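Local coordinates for translation initiation factor eIF2b-like protein (Chaetomium thermophilum, PDB 5DBO) that forms the beta subunit of the translation initiation factor eIF2B complex, which is thought to act as guanine nucleotide exchange factor for eIF2, at residues I246-L250 with Y262-R266. Sequence-based numbering, arbitrary orientation.
Sequences ILASL and YAALR
The ring of Y262 meets S249 at its edge, near the ring plane, where the hydroxyl OH lies 3.6 Å from S249 CB. The A248 carbonyl O is the next neighbour of that hydroxyl, at a looser 4.0 Å. L247 approaches the same ring obliquely from its root: CD1 sits 3.7 Å from Y262 CB and also lies against Y262 CD2, the two side chains running alongside each other and pointing opposite ways. The other flat group, the R266 guanidinium, has the backbone at the start of its own helix at its edge, in plane with Y262 C and A263 N, and NE makes a weak hydrogen bond to the P261 carbonyl O.

L247 is the centre of the contact. With CG anti to its carbonyl carbon (chi1 -62°), it sends its two methyls to different partners. CD1 touches both Y262 CB and the aliphatic start of R266, 3.6 Å from R266 CG, while CD2 reaches L265 CD2 at 3.9 Å. R266 bends at chi3 (-57°), which turns the guanidinium back toward the N-terminal end of the helix and leaves CG and CD to the leucine. With an alanine in place of Y262, CB would remain, but L247 CD1 would probably lose the ring atoms CG and CD2 that lie against it, and S249 CB the phenol oxygen beside it.

Y262 is the N-cap residue, and its carbonyl O accepts the first helical bond, from R266 N at 2.7 Å. L247 also pairs through its backbone with I277 and L279 on the neighbouring parallel strand 275-279. Helix 263-271 thus packs by apolar side chains on strand 244-248, the first strand of a beta-alpha-beta unit completed by strand 275-279, in the Rossmann-like alpha/beta domain of the eIF2B alpha/beta/delta family.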
# COMPACT_ATOMS: atom_id res chain seq x y z
N ILE B 246 1.03 -6.53 14.57
CA ILE B 246 -0.27 -7.14 14.34
C ILE B 246 -0.12 -8.65 14.18
O ILE B 246 0.55 -9.14 13.27
CB ILE B 246 -0.95 -6.53 13.11
CG1 ILE B 246 -1.15 -5.03 13.35
CG2 ILE B 246 -2.28 -7.21 12.83
CD1 ILE B 246 -1.84 -4.32 12.23
N LEU B 247 -0.72 -9.39 15.11
CA LEU B 247 -0.56 -10.84 15.16
C LEU B 247 -1.71 -11.55 14.47
O LEU B 247 -2.86 -11.42 14.87
CB LEU B 247 -0.46 -11.32 16.61
CG LEU B 247 0.74 -10.77 17.37
CD1 LEU B 247 0.69 -11.19 18.83
CD2 LEU B 247 2.02 -11.26 16.72
N ALA B 248 -1.38 -12.29 13.42
CA ALA B 248 -2.38 -13.04 12.68
C ALA B 248 -2.12 -14.54 12.82
O ALA B 248 -0.99 -14.99 12.74
CB ALA B 248 -2.38 -12.63 11.21
N SER B 249 -3.19 -15.29 13.05
CA SER B 249 -3.10 -16.74 13.11
C SER B 249 -4.14 -17.36 12.17
O SER B 249 -5.22 -16.80 11.96
CB SER B 249 -3.27 -17.24 14.55
OG SER B 249 -4.36 -16.60 15.20
N LEU B 250 -3.80 -18.52 11.62
CA LEU B 250 -4.62 -19.19 10.62
C LEU B 250 -5.95 -19.71 11.20
O LEU B 250 -7.01 -19.53 10.60
CB LEU B 250 -3.81 -20.32 9.97
CG LEU B 250 -4.34 -21.21 8.84
CD1 LEU B 250 -5.28 -22.31 9.30
CD2 LEU B 250 -4.94 -20.38 7.69
N TYR B 262 -0.25 -16.12 21.95
CA TYR B 262 0.91 -15.22 21.98
C TYR B 262 0.90 -14.30 23.19
O TYR B 262 1.41 -13.18 23.13
CB TYR B 262 0.99 -14.38 20.70
CG TYR B 262 0.74 -15.15 19.42
CD1 TYR B 262 1.66 -16.07 18.95
CD2 TYR B 262 -0.42 -14.95 18.69
CE1 TYR B 262 1.44 -16.78 17.78
CE2 TYR B 262 -0.66 -15.65 17.53
CZ TYR B 262 0.27 -16.56 17.07
OH TYR B 262 0.04 -17.26 15.91
N ALA B 263 0.34 -14.78 24.30
CA ALA B 263 0.24 -13.97 25.51
C ALA B 263 1.63 -13.56 25.98
O ALA B 263 1.87 -12.40 26.34
CB ALA B 263 -0.50 -14.73 26.59
N ALA B 264 2.55 -14.53 25.96
CA ALA B 264 3.93 -14.28 26.37
C ALA B 264 4.58 -13.25 25.45
O ALA B 264 5.17 -12.27 25.92
CB ALA B 264 4.72 -15.57 26.36
N LEU B 265 4.42 -13.46 24.15
CA LEU B 265 5.00 -12.55 23.17
C LEU B 265 4.40 -11.16 23.35
O LEU B 265 5.10 -10.15 23.30
CB LEU B 265 4.77 -13.05 21.74
CG LEU B 265 5.13 -12.01 20.68
CD1 LEU B 265 6.62 -11.69 20.79
CD2 LEU B 265 4.76 -12.45 19.27
N ARG B 266 3.09 -11.12 23.57
CA ARG B 266 2.36 -9.86 23.68
C ARG B 266 2.74 -9.07 24.93
O ARG B 266 2.75 -7.83 24.90
CB ARG B 266 0.84 -10.11 23.66
CG ARG B 266 0.30 -10.43 22.28
CD ARG B 266 -1.22 -10.55 22.27
NE ARG B 266 -1.70 -11.54 23.21
CZ ARG B 266 -2.79 -11.39 23.96
NH1 ARG B 266 -3.51 -10.28 23.86
NH2 ARG B 266 -3.17 -12.35 24.79